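Long-range contacts in Afp1 (Serratia entomophila, PDB 6RBN), which probably builds the inner tube of the anti-feeding prophage, a contractile injection system, by packing with many copies of itself inside the sheath: residues V89-I94 and N114-S119; R18-L23 and M95-N100; Q27-S32 and L66-F71; N39-E44 and Q58-N63. One frame throughout, in Å; residues are numbered along the deposited sequence.

Interaction 1: V89-I94 and N114-S119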
loop_
_atom_site.group_PDB
_atom_site.type_symbol
_atom_site.label_atom_id
_atom_site.label_comp_id
_atom_site.label_asym_id
_atom_site.label_seq_id
_atom_site.Cartn_x
_atom_site.Cartn_y
_atom_site.Cartn_z
ATOM N N VAL A 89 -26.776 35.728 -48.551
ATOM C CA VAL A 89 -25.652 35.358 -47.708
ATOM C C VAL A 89 -24.431 35.207 -48.604
ATOM O O VAL A 89 -24.524 34.726 -49.734
ATOM C CB VAL A 89 -25.979 34.077 -46.894
ATOM C CG1 VAL A 89 -26.377 32.925 -47.797
ATOM C CG2 VAL A 89 -24.819 33.675 -45.995
ATOM N N GLU A 90 -23.291 35.689 -48.121
ATOM C CA GLU A 90 -22.021 35.451 -48.797
ATOM C C GLU A 90 -21.669 33.988 -48.596
ATOM O O GLU A 90 -21.188 33.594 -47.534
ATOM C CB GLU A 90 -20.932 36.364 -48.247
ATOM C CG GLU A 90 -21.158 37.839 -48.519
ATOM C CD GLU A 90 -21.021 38.199 -49.986
ATOM O OE1 GLU A 90 -20.201 37.567 -50.684
ATOM O OE2 GLU A 90 -21.735 39.118 -50.441
ATOM N N LYS A 91 -21.927 33.170 -49.609
ATOM C CA LYS A 91 -21.586 31.760 -49.532
ATOM C C LYS A 91 -20.099 31.568 -49.777
ATOM O O LYS A 91 -19.520 32.163 -50.688
ATOM C CB LYS A 91 -22.397 30.956 -50.543
ATOM C CG LYS A 91 -23.869 30.875 -50.216
ATOM C CD LYS A 91 -24.600 29.978 -51.185
ATOM C CE LYS A 91 -26.069 29.885 -50.837
ATOM N NZ LYS A 91 -26.792 28.985 -51.765
ATOM N N LYS A 92 -19.481 30.728 -48.953
ATOM C CA LYS A 92 -18.048 30.509 -48.980
ATOM C C LYS A 92 -17.760 29.041 -49.243
ATOM O O LYS A 92 -18.604 28.173 -49.007
ATOM C CB LYS A 92 -17.395 30.928 -47.662
ATOM C CG LYS A 92 -17.389 32.417 -47.405
ATOM C CD LYS A 92 -16.759 32.716 -46.069
ATOM C CE LYS A 92 -16.541 34.199 -45.871
ATOM N NZ LYS A 92 -17.810 34.957 -45.783
ATOM N N ASP A 93 -16.557 28.772 -49.736
ATOM C CA ASP A 93 -16.085 27.412 -49.952
ATOM C C ASP A 93 -15.072 27.027 -48.880
ATOM O O ASP A 93 -14.115 27.762 -48.624
ATOM C CB ASP A 93 -15.492 27.260 -51.353
ATOM C CG ASP A 93 -14.551 28.383 -51.722
ATOM O OD1 ASP A 93 -14.462 29.364 -50.956
ATOM O OD2 ASP A 93 -13.904 28.290 -52.787
ATOM N N ILE A 94 -15.292 25.873 -48.253
ATOM C CA ILE A 94 -14.516 25.433 -47.100
ATOM C C ILE A 94 -13.561 24.338 -47.551
ATOM O O ILE A 94 -13.943 23.446 -48.315
ATOM C CB ILE A 94 -15.440 24.917 -45.979
ATOM C CG1 ILE A 94 -16.591 25.886 -45.727
ATOM C CG2 ILE A 94 -14.670 24.702 -44.694
ATOM C CD1 ILE A 94 -16.172 27.244 -45.294
ATOM N N ASN A 114 -20.373 25.319 -51.506
ATOM C CA ASN A 114 -21.068 26.577 -51.205
ATOM C C ASN A 114 -21.672 26.464 -49.812
ATOM O O ASN A 114 -22.817 26.037 -49.657
ATOM C CB ASN A 114 -22.132 26.899 -52.242
ATOM C CG ASN A 114 -21.551 27.360 -53.552
ATOM O OD1 ASN A 114 -20.593 28.127 -53.584
ATOM N ND2 ASN A 114 -22.138 26.904 -54.649
ATOM N N ALA A 115 -20.910 26.871 -48.807
ATOM C CA ALA A 115 -21.349 26.784 -47.426
ATOM C C ALA A 115 -21.829 28.142 -46.939
ATOM O O ALA A 115 -21.248 29.173 -47.275
ATOM C CB ALA A 115 -20.223 26.271 -46.532
ATOM N N PHE A 116 -22.900 28.132 -46.151
ATOM C CA PHE A 116 -23.421 29.336 -45.528
ATOM C C PHE A 116 -23.937 28.955 -44.150
ATOM O O PHE A 116 -24.387 27.820 -43.959
ATOM C CB PHE A 116 -24.522 29.990 -46.386
ATOM C CG PHE A 116 -25.766 29.163 -46.557
ATOM C CD1 PHE A 116 -25.859 28.235 -47.576
ATOM C CD2 PHE A 116 -26.866 29.367 -45.741
ATOM C CE1 PHE A 116 -27.003 27.492 -47.744
ATOM C CE2 PHE A 116 -28.006 28.625 -45.906
ATOM C CZ PHE A 116 -28.075 27.691 -46.911
ATOM N N PRO A 117 -23.870 29.856 -43.171
ATOM C CA PRO A 117 -24.248 29.478 -41.806
ATOM C C PRO A 117 -25.750 29.408 -41.612
ATOM O O PRO A 117 -26.510 30.225 -42.136
ATOM C CB PRO A 117 -23.638 30.595 -40.955
ATOM C CG PRO A 117 -23.587 31.749 -41.852
ATOM C CD PRO A 117 -23.292 31.211 -43.210
ATOM N N THR A 118 -26.175 28.410 -40.845
ATOM C CA THR A 118 -27.561 28.295 -40.434
ATOM C C THR A 118 -27.757 28.425 -38.934
ATOM O O THR A 118 -28.881 28.687 -38.501
ATOM C CB THR A 118 -28.160 26.959 -40.898
ATOM O OG1 THR A 118 -27.440 25.878 -40.300
ATOM C CG2 THR A 118 -28.081 26.831 -42.400
ATOM N N SER A 119 -26.707 28.264 -38.132
ATOM C CA SER A 119 -26.833 28.416 -36.692
ATOM C C SER A 119 -25.488 28.814 -36.109
ATOM O O SER A 119 -24.438 28.558 -36.696
ATOM C CB SER A 119 -27.335 27.132 -36.030
ATOM O OG SER A 119 -26.349 26.126 -36.064
#

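Interaction 2: R18-L23 and M95-N100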
loop_
_atom_site.group_PDB
_atom_site.type_symbol
_atom_site.label_atom_id
_atom_site.label_comp_id
_atom_site.label_asym_id
_atom_site.label_seq_id
_atom_site.Cartn_x
_atom_site.Cartn_y
_atom_site.Cartn_z
ATOM N N ARG A 18 -4.739 16.929 -36.576
ATOM C CA ARG A 18 -4.024 17.978 -37.293
ATOM C C ARG A 18 -4.807 18.334 -38.543
ATOM O O ARG A 18 -4.878 17.535 -39.481
ATOM C CB ARG A 18 -2.622 17.530 -37.666
ATOM C CG ARG A 18 -1.785 18.640 -38.232
ATOM C CD ARG A 18 -1.554 19.613 -37.125
ATOM N NE ARG A 18 -0.688 19.041 -36.110
ATOM C CZ ARG A 18 -0.742 19.358 -34.825
ATOM N NH1 ARG A 18 0.094 18.803 -33.962
ATOM N NH2 ARG A 18 -1.683 20.175 -34.393
ATOM N N PHE A 19 -5.373 19.536 -38.570
ATOM C CA PHE A 19 -6.188 19.949 -39.696
ATOM C C PHE A 19 -6.212 21.464 -39.772
ATOM O O PHE A 19 -6.269 22.150 -38.752
ATOM C CB PHE A 19 -7.615 19.376 -39.601
ATOM C CG PHE A 19 -8.391 19.837 -38.398
ATOM C CD1 PHE A 19 -8.286 19.169 -37.191
ATOM C CD2 PHE A 19 -9.270 20.904 -38.489
ATOM C CE1 PHE A 19 -9.001 19.583 -36.097
ATOM C CE2 PHE A 19 -9.987 21.318 -37.398
ATOM C CZ PHE A 19 -9.853 20.656 -36.203
ATOM N N ILE A 20 -6.166 21.982 -40.992
ATOM C CA ILE A 20 -6.344 23.406 -41.224
ATOM C C ILE A 20 -7.662 23.607 -41.954
ATOM O O ILE A 20 -8.101 22.756 -42.732
ATOM C CB ILE A 20 -5.165 24.030 -42.003
ATOM C CG1 ILE A 20 -4.967 23.346 -43.351
ATOM C CG2 ILE A 20 -3.895 23.953 -41.186
ATOM C CD1 ILE A 20 -3.987 24.050 -44.240
ATOM N N VAL A 21 -8.315 24.726 -41.667
ATOM C CA VAL A 21 -9.619 25.045 -42.232
ATOM C C VAL A 21 -9.484 26.369 -42.964
ATOM O O VAL A 21 -9.386 27.429 -42.333
ATOM C CB VAL A 21 -10.716 25.110 -41.164
ATOM C CG1 VAL A 21 -12.031 25.525 -41.786
ATOM C CG2 VAL A 21 -10.873 23.774 -40.472
ATOM N N THR A 22 -9.458 26.314 -44.289
ATOM C CA THR A 22 -9.469 27.511 -45.119
ATOM C C THR A 22 -10.922 27.868 -45.395
ATOM O O THR A 22 -11.608 27.171 -46.146
ATOM C CB THR A 22 -8.699 27.287 -46.415
ATOM O OG1 THR A 22 -7.346 26.932 -46.110
ATOM C CG2 THR A 22 -8.700 28.549 -47.244
ATOM N N LEU A 23 -11.389 28.949 -44.790
ATOM C CA LEU A 23 -12.798 29.327 -44.803
ATOM C C LEU A 23 -12.946 30.515 -45.749
ATOM O O LEU A 23 -12.771 31.667 -45.359
ATOM C CB LEU A 23 -13.268 29.632 -43.382
ATOM C CG LEU A 23 -14.750 29.825 -43.081
ATOM C CD1 LEU A 23 -15.062 29.203 -41.746
ATOM C CD2 LEU A 23 -15.118 31.287 -43.056
ATOM N N MET A 95 -12.319 24.400 -47.080
ATOM C CA MET A 95 -11.358 23.327 -47.289
ATOM C C MET A 95 -10.823 22.884 -45.939
ATOM O O MET A 95 -10.290 23.700 -45.187
ATOM C CB MET A 95 -10.195 23.772 -48.165
ATOM C CG MET A 95 -9.284 22.635 -48.559
ATOM S SD MET A 95 -7.797 23.233 -49.357
ATOM C CE MET A 95 -8.520 23.971 -50.799
ATOM N N ILE A 96 -10.954 21.597 -45.636
ATOM C CA ILE A 96 -10.423 21.022 -44.407
ATOM C C ILE A 96 -9.364 20.008 -44.810
ATOM O O ILE A 96 -9.683 18.971 -45.400
ATOM C CB ILE A 96 -11.516 20.379 -43.548
ATOM C CG1 ILE A 96 -12.529 21.436 -43.122
ATOM C CG2 ILE A 96 -10.912 19.731 -42.331
ATOM C CD1 ILE A 96 -13.750 20.875 -42.463
ATOM N N SER A 97 -8.109 20.302 -44.488
ATOM C CA SER A 97 -6.964 19.550 -44.981
ATOM C C SER A 97 -6.267 18.848 -43.827
ATOM O O SER A 97 -5.827 19.507 -42.884
ATOM C CB SER A 97 -5.969 20.484 -45.671
ATOM O OG SER A 97 -6.561 21.187 -46.743
ATOM N N LEU A 98 -6.142 17.525 -43.910
ATOM C CA LEU A 98 -5.247 16.811 -43.005
ATOM C C LEU A 98 -3.811 17.180 -43.337
ATOM O O LEU A 98 -3.383 17.070 -44.489
ATOM C CB LEU A 98 -5.455 15.303 -43.096
ATOM C CG LEU A 98 -6.731 14.779 -42.446
ATOM C CD1 LEU A 98 -6.879 13.301 -42.693
ATOM C CD2 LEU A 98 -6.681 15.058 -40.969
ATOM N N THR A 99 -3.069 17.619 -42.331
ATOM C CA THR A 99 -1.863 18.392 -42.550
ATOM C C THR A 99 -0.689 17.696 -41.867
ATOM O O THR A 99 -0.864 16.868 -40.971
ATOM C CB THR A 99 -2.075 19.824 -42.015
ATOM O OG1 THR A 99 -3.376 20.266 -42.407
ATOM C CG2 THR A 99 -1.110 20.821 -42.624
ATOM N N ASN A 100 0.515 18.026 -42.329
ATOM C CA ASN A 100 1.770 17.685 -41.680
ATOM C C ASN A 100 1.854 18.368 -40.307
ATOM O O ASN A 100 1.070 19.266 -39.982
ATOM C CB ASN A 100 2.922 18.119 -42.586
ATOM C CG ASN A 100 4.225 17.453 -42.252
ATOM O OD1 ASN A 100 4.311 16.663 -41.313
ATOM N ND2 ASN A 100 5.256 17.761 -43.027
#

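Interaction 3: Q27-S32 and L66-F71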
loop_
_atom_site.group_PDB
_atom_site.type_symbol
_atom_site.label_atom_id
_atom_site.label_comp_id
_atom_site.label_asym_id
_atom_site.label_seq_id
_atom_site.Cartn_x
_atom_site.Cartn_y
_atom_site.Cartn_z
ATOM N N GLN A 27 -7.725 31.475 -43.507
ATOM C CA GLN A 27 -7.666 30.316 -42.635
ATOM C C GLN A 27 -8.080 30.710 -41.227
ATOM O O GLN A 27 -7.562 31.674 -40.659
ATOM C CB GLN A 27 -6.267 29.703 -42.617
ATOM C CG GLN A 27 -5.874 29.057 -43.922
ATOM C CD GLN A 27 -4.525 28.383 -43.849
ATOM O OE1 GLN A 27 -3.854 28.422 -42.818
ATOM N NE2 GLN A 27 -4.116 27.760 -44.946
ATOM N N VAL A 28 -9.025 29.958 -40.674
ATOM C CA VAL A 28 -9.556 30.224 -39.344
ATOM C C VAL A 28 -9.266 29.000 -38.481
ATOM O O VAL A 28 -9.528 27.870 -38.912
ATOM C CB VAL A 28 -11.058 30.540 -39.397
ATOM C CG1 VAL A 28 -11.611 30.762 -38.007
ATOM C CG2 VAL A 28 -11.316 31.754 -40.269
ATOM N N PRO A 29 -8.704 29.164 -37.284
ATOM C CA PRO A 29 -8.405 28.002 -36.440
ATOM C C PRO A 29 -9.667 27.455 -35.784
ATOM O O PRO A 29 -10.405 28.187 -35.124
ATOM C CB PRO A 29 -7.445 28.568 -35.390
ATOM C CG PRO A 29 -6.912 29.818 -35.993
ATOM C CD PRO A 29 -8.041 30.378 -36.787
ATOM N N PHE A 30 -9.901 26.159 -35.958
ATOM C CA PHE A 30 -11.044 25.485 -35.362
ATOM C C PHE A 30 -10.583 24.323 -34.495
ATOM O O PHE A 30 -9.475 23.808 -34.644
ATOM C CB PHE A 30 -12.017 24.981 -36.432
ATOM C CG PHE A 30 -12.804 26.067 -37.089
ATOM C CD1 PHE A 30 -13.933 26.577 -36.484
ATOM C CD2 PHE A 30 -12.413 26.586 -38.306
ATOM C CE1 PHE A 30 -14.660 27.580 -37.082
ATOM C CE2 PHE A 30 -13.139 27.587 -38.908
ATOM C CZ PHE A 30 -14.261 28.083 -38.294
ATOM N N THR A 31 -11.460 23.916 -33.583
ATOM C CA THR A 31 -11.207 22.797 -32.689
ATOM C C THR A 31 -11.758 21.495 -33.253
ATOM O O THR A 31 -11.077 20.468 -33.240
ATOM C CB THR A 31 -11.828 23.073 -31.322
ATOM O OG1 THR A 31 -11.324 24.312 -30.826
ATOM C CG2 THR A 31 -11.473 21.979 -30.340
ATOM N N SER A 32 -12.991 21.527 -33.745
ATOM C CA SER A 32 -13.649 20.349 -34.278
ATOM C C SER A 32 -14.172 20.641 -35.675
ATOM O O SER A 32 -14.356 21.795 -36.062
ATOM C CB SER A 32 -14.798 19.890 -33.380
ATOM O OG SER A 32 -14.326 19.503 -32.104
ATOM N N LEU A 66 -18.680 23.152 -37.435
ATOM C CA LEU A 66 -17.379 23.686 -37.058
ATOM C C LEU A 66 -17.502 24.324 -35.684
ATOM O O LEU A 66 -18.525 24.936 -35.371
ATOM C CB LEU A 66 -16.888 24.724 -38.067
ATOM C CG LEU A 66 -16.601 24.289 -39.500
ATOM C CD1 LEU A 66 -16.261 25.493 -40.348
ATOM C CD2 LEU A 66 -15.475 23.299 -39.532
ATOM N N SER A 67 -16.471 24.183 -34.859
ATOM C CA SER A 67 -16.507 24.783 -33.533
ATOM C C SER A 67 -15.134 25.312 -33.158
ATOM O O SER A 67 -14.131 24.617 -33.329
ATOM C CB SER A 67 -16.991 23.783 -32.482
ATOM O OG SER A 67 -16.053 22.749 -32.299
ATOM N N LYS A 68 -15.097 26.540 -32.648
ATOM C CA LYS A 68 -13.866 27.166 -32.195
ATOM C C LYS A 68 -14.151 27.951 -30.925
ATOM O O LYS A 68 -15.298 28.080 -30.495
ATOM C CB LYS A 68 -13.271 28.086 -33.260
ATOM C CG LYS A 68 -14.108 29.307 -33.550
ATOM C CD LYS A 68 -13.409 30.197 -34.545
ATOM C CE LYS A 68 -12.204 30.838 -33.892
ATOM N NZ LYS A 68 -11.531 31.819 -34.770
ATOM N N GLY A 69 -13.094 28.494 -30.332
ATOM C CA GLY A 69 -13.221 29.229 -29.094
ATOM C C GLY A 69 -13.525 30.696 -29.302
ATOM O O GLY A 69 -13.453 31.224 -30.408
ATOM N N VAL A 70 -13.873 31.361 -28.206
ATOM C CA VAL A 70 -14.174 32.787 -28.218
ATOM C C VAL A 70 -12.919 33.546 -27.809
ATOM O O VAL A 70 -12.350 33.292 -26.743
ATOM C CB VAL A 70 -15.350 33.116 -27.288
ATOM C CG1 VAL A 70 -15.579 34.609 -27.225
ATOM C CG2 VAL A 70 -16.597 32.419 -27.762
ATOM N N PHE A 71 -12.500 34.482 -28.645
ATOM C CA PHE A 71 -11.267 35.236 -28.515
ATOM C C PHE A 71 -11.575 36.709 -28.274
ATOM O O PHE A 71 -12.663 37.183 -28.618
ATOM C CB PHE A 71 -10.429 35.047 -29.789
ATOM C CG PHE A 71 -9.812 33.690 -29.894
ATOM C CD1 PHE A 71 -8.576 33.436 -29.334
ATOM C CD2 PHE A 71 -10.489 32.651 -30.510
ATOM C CE1 PHE A 71 -8.009 32.187 -29.423
ATOM C CE2 PHE A 71 -9.929 31.397 -30.591
ATOM C CZ PHE A 71 -8.689 31.163 -30.045
#

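Interaction 4: N39-E44 and Q58-N63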
loop_
_atom_site.group_PDB
_atom_site.type_symbol
_atom_site.label_atom_id
_atom_site.label_comp_id
_atom_site.label_asym_id
_atom_site.label_seq_id
_atom_site.Cartn_x
_atom_site.Cartn_y
_atom_site.Cartn_z
ATOM N N ASN A 39 -23.839 11.348 -48.755
ATOM C CA ASN A 39 -24.982 10.472 -48.550
ATOM C C ASN A 39 -25.863 10.458 -49.790
ATOM O O ASN A 39 -26.071 11.494 -50.420
ATOM C CB ASN A 39 -25.809 10.928 -47.352
ATOM C CG ASN A 39 -25.085 10.755 -46.042
ATOM O OD1 ASN A 39 -24.436 9.742 -45.806
ATOM N ND2 ASN A 39 -25.194 11.750 -45.174
ATOM N N PHE A 40 -26.389 9.283 -50.125
ATOM C CA PHE A 40 -27.319 9.105 -51.228
ATOM C C PHE A 40 -28.645 8.563 -50.716
ATOM O O PHE A 40 -28.730 7.989 -49.628
ATOM C CB PHE A 40 -26.768 8.138 -52.283
ATOM C CG PHE A 40 -25.706 8.728 -53.156
ATOM C CD1 PHE A 40 -26.046 9.406 -54.309
ATOM C CD2 PHE A 40 -24.372 8.612 -52.821
ATOM C CE1 PHE A 40 -25.073 9.948 -55.120
ATOM C CE2 PHE A 40 -23.395 9.156 -53.627
ATOM C CZ PHE A 40 -23.747 9.825 -54.775
ATOM N N ASP A 41 -29.684 8.755 -51.517
ATOM C CA ASP A 41 -30.957 8.089 -51.303
ATOM C C ASP A 41 -31.002 6.800 -52.116
ATOM O O ASP A 41 -30.111 6.509 -52.912
ATOM C CB ASP A 41 -32.115 9.009 -51.676
ATOM C CG ASP A 41 -32.273 10.163 -50.712
ATOM O OD1 ASP A 41 -31.945 9.994 -49.521
ATOM O OD2 ASP A 41 -32.723 11.242 -51.143
ATOM N N THR A 42 -32.056 6.018 -51.912
ATOM C CA THR A 42 -32.176 4.715 -52.549
ATOM C C THR A 42 -33.547 4.586 -53.195
ATOM O O THR A 42 -34.570 4.806 -52.539
ATOM C CB THR A 42 -31.951 3.589 -51.539
ATOM O OG1 THR A 42 -30.662 3.744 -50.938
ATOM C CG2 THR A 42 -32.001 2.239 -52.222
ATOM N N ILE A 43 -33.562 4.240 -54.479
ATOM C CA ILE A 43 -34.783 4.021 -55.241
ATOM C C ILE A 43 -34.911 2.526 -55.492
ATOM O O ILE A 43 -33.960 1.890 -55.956
ATOM C CB ILE A 43 -34.764 4.805 -56.564
ATOM C CG1 ILE A 43 -34.627 6.298 -56.299
ATOM C CG2 ILE A 43 -36.024 4.554 -57.358
ATOM C CD1 ILE A 43 -34.340 7.098 -57.538
ATOM N N GLU A 44 -36.076 1.966 -55.181
ATOM C CA GLU A 44 -36.306 0.538 -55.309
ATOM C C GLU A 44 -37.527 0.275 -56.177
ATOM O O GLU A 44 -38.444 1.098 -56.253
ATOM C CB GLU A 44 -36.494 -0.121 -53.946
ATOM C CG GLU A 44 -35.251 -0.101 -53.092
ATOM C CD GLU A 44 -35.462 -0.739 -51.739
ATOM O OE1 GLU A 44 -36.613 -1.096 -51.416
ATOM O OE2 GLU A 44 -34.472 -0.884 -50.994
ATOM N N GLN A 58 -30.761 10.519 -55.503
ATOM C CA GLN A 58 -30.053 11.785 -55.589
ATOM C C GLN A 58 -29.429 12.125 -54.246
ATOM O O GLN A 58 -30.033 11.911 -53.194
ATOM C CB GLN A 58 -30.986 12.898 -56.071
ATOM C CG GLN A 58 -32.258 13.079 -55.277
ATOM C CD GLN A 58 -33.154 14.129 -55.886
ATOM O OE1 GLN A 58 -32.783 14.791 -56.850
ATOM N NE2 GLN A 58 -34.348 14.276 -55.339
ATOM N N ARG A 59 -28.198 12.624 -54.291
ATOM C CA ARG A 59 -27.443 12.880 -53.077
ATOM C C ARG A 59 -27.950 14.131 -52.375
ATOM O O ARG A 59 -28.225 15.151 -53.010
ATOM C CB ARG A 59 -25.951 12.988 -53.397
ATOM C CG ARG A 59 -25.578 13.998 -54.458
ATOM C CD ARG A 59 -24.093 13.943 -54.770
ATOM N NE ARG A 59 -23.277 14.436 -53.668
ATOM C CZ ARG A 59 -21.962 14.269 -53.582
ATOM N NH1 ARG A 59 -21.297 14.760 -52.546
ATOM N NH2 ARG A 59 -21.310 13.615 -54.533
ATOM N N GLN A 60 -28.112 14.034 -51.060
ATOM C CA GLN A 60 -28.652 15.154 -50.311
ATOM C C GLN A 60 -27.544 16.025 -49.734
ATOM O O GLN A 60 -26.356 15.719 -49.828
ATOM C CB GLN A 60 -29.595 14.683 -49.204
ATOM C CG GLN A 60 -28.985 13.829 -48.123
ATOM C CD GLN A 60 -29.171 12.361 -48.400
ATOM O OE1 GLN A 60 -29.411 11.963 -49.533
ATOM N NE2 GLN A 60 -29.115 11.549 -47.354
ATOM N N ALA A 61 -27.965 17.128 -49.132
ATOM C CA ALA A 61 -27.046 18.180 -48.744
ATOM C C ALA A 61 -26.266 17.788 -47.493
ATOM O O ALA A 61 -26.811 17.134 -46.600
ATOM C CB ALA A 61 -27.806 19.471 -48.480
ATOM N N PRO A 62 -24.999 18.168 -47.402
ATOM C CA PRO A 62 -24.246 17.945 -46.169
ATOM C C PRO A 62 -24.516 19.026 -45.136
ATOM O O PRO A 62 -24.735 20.194 -45.459
ATOM C CB PRO A 62 -22.790 17.985 -46.643
ATOM C CG PRO A 62 -22.822 18.841 -47.838
ATOM C CD PRO A 62 -24.128 18.587 -48.510
ATOM N N ASN A 63 -24.506 18.609 -43.874
ATOM C CA ASN A 63 -24.640 19.508 -42.733
ATOM C C ASN A 63 -23.345 19.436 -41.939
ATOM O O ASN A 63 -23.030 18.400 -41.349
ATOM C CB ASN A 63 -25.842 19.135 -41.873
ATOM C CG ASN A 63 -27.153 19.349 -42.593
ATOM O OD1 ASN A 63 -27.875 18.398 -42.893
ATOM N ND2 ASN A 63 -27.470 20.603 -42.874
#

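Interaction 1: V89-I94 and N114-S119
Lys91 leaves the backbone with CG anti to its carbonyl carbon (chi1 -69°), and beyond CG it stays extended, lying alongside Phe116 and pointing the same way. Its CB comes to 3.9 Å from Ala115 O, and the next carbon, CG, to 4.0 Å from Phe116 CB. Lys91 CD then passes Asn114 CB at 4.1 Å, crossing that side chain at about a right angle. CE reaches the ring, 3.7 Å from Phe116 CD1, and NZ runs on to donate a hydrogen bond to the backbone O of Lys54 of a neighbouring subunit. This lysine flanks the place in the antiparallel sheet of the gp19-like tail tube fold where segment 89-94 leads into its strand and meets the strand of 114-119, the touching parts running 112° apart end to end. One hydrogen-bonded pair joins them: Lys92 N gives a nearly straight bond to Ala115 O at 2.9 Å, and Ala115 N returns one to Lys92 O at 2.7 Å, almost along the C=O axis. Phe116 holds CG in the crowded position between its backbone N and carbonyl carbon (chi1 65°), and its CB is touched by both methyls of Val89, with CG2 at 3.7 Å. The same Val89 CG2 meets Pro117 CD tip to tip. On the face shared by Lys92 and Ala115, Ile94 CG1 packs against the Ala115 methyl, and the Lys92 ammonium forms a cation-pi contact with Trp80.

Interaction 2: R18-L23 and M95-N100
Strand 19-23 and the 95-99 part of strand 92-99 run side by side as neighbours in the antiparallel sheet of the tail tube fold, their directions 158° apart. Four in-plane backbone bonds hold them in two reciprocal pairs. Ile20 N reaches Ser97 O at 3.1 Å and Ser97 N answers to Ile20 O at 3.0 Å; further along, Thr22 N lies 2.9 Å from Met95 O and Met95 N 3.0 Å from Thr22 O. A weak bond from Thr99 N to Arg18 O lies at the other end. Val21 faces Ile96 and Phe19 faces Leu98 as non-hydrogen-bonded pairs. Val21 CG2 lies beside Ile96 CG1 at 3.9 Å, the two side chains pointing the same way, and also sits at the edge of the Phe19 ring. Val21 packs on Phe30 and Ile96 on Leu36, and Phe125 of a neighbouring subunit covers Ile96 and Leu98; on the other face Thr22 and Met95 meet the Afp2 chain. Arg18, bent at chi2 and chi3, lays its CG against Asn100 O while its guanidinium forms a salt bridge with Glu101. On the face of Ile20 and Ser97, Ile20 puts CG1 in the crowded position (chi1 58°) and crosses Thr99 at about a right angle, 3.6 Å from Thr99 OG1. Ser97 O is gripped by Ile20 N in the carbonyl plane and, 2.6 Å away, by Thr99 OG1 above it, which probably fixes the Thr99 rotamer.

Interaction 3: Q27-S32 and L66-F71
The ring of Phe30 is bordered by three consecutive residues of strand 63-69. Leu66 crosses it obliquely over one face: its CB lies 4.1 Å from the ring centroid in a CH-pi contact, 27° off the normal, and CD1 lies over the same face, offset toward the rim, 3.9 Å from Phe30 CZ. At the edge, near the ring plane, stands Ser67 O, 3.7 Å from Phe30 CD1. Lys68 comes obliquely from the side of the ring plane opposite Leu66, its CB 3.6 Å from Phe30 CD1. With CG in the crowded position (chi1 67°) and a bend at chi3, the lysine passes the Pro29 carbonyl and lays its end across Val28, NZ 3.4 Å from CG1. Ser67 O takes a firm in-plane bond from Thr31 N at 2.8 Å and a weak one from Ser32 N at 3.3 Å. A further weak bond, Ser67 N to Ser32 O, completes the antiparallel pair where strand 32-34 begins. Phe30 is held between sheet elements, packing on Leu23 of strand 19-23, while Leu66 rests on Ile137 and Leu139 of strand 134-140. At Ser32 the sheet runs on into a strand of a neighbouring subunit.

Interaction 4: N39-E44 and Q58-N63
At the base of the two-stranded antiparallel arm formed by strands 38-46 and 52-56 of the tail tube subunit, the chain entering the arm still touches the chain leaving it. Phe40 and Arg59 carry the contact. Phe40 sets out from the backbone away from segment 58-63, but with CG anti to its carbonyl carbon the ring swings back. Arg59 CB itself lies over one face of that ring, 4.0 Å from the centroid, as a CH-pi contact. The crowded first torsion of Arg59 (chi1 54°) then directs CG past the ring; the chain runs straight through chi2, bends at chi3 and keeps CD near the rim, 4.1 Å from Phe40 CE1. The guanidinium does not stack: its plane stands 62° from the ring. Gln60 also has a crowded first torsion, and a bend at chi2 folds its amide back toward segment 39-44, with CD 3.8 Å from Asn39 CB and the amide plane within 24° of the Asp41 carboxylate. The backbone adds little, a weak hydrogen bond from Gln60 N to Asn39 O at 3.3 Å. More regular pairing begins farther into the arm, where the backbones of Asp41 and Gly57, and of Ile43 and Met55, hydrogen-bond. Asn39 pairs with a strand of a neighbouring subunit, and Phe40 packs on Ile81 of the same subunit. Asp41, with CG anti to its carbonyl carbon, brings OD2 to 3.4 Å from Gln58 O, two acceptors that form no hydrogen bond.

Interactions 1 and 2 share strand 92-99 and touch directly, Ile94 and Lys92 of the first packing on Leu23 of the second. Interaction 2 is the buried one, held by regular backbone bonds; interactions 1 and 3 are partly buried and rest on fewer bonds and more on side chains around a phenylalanine. Interaction 3 adjoins interaction 2 through Val21 and Val28 and is enclosed in the chain between the segments of interaction 2. Interaction 4 lies at the surface, on the other side of the chain's centre from interaction 3, and relies on aliphatic-aromatic contact and a weak bond. All four also meet other subunits.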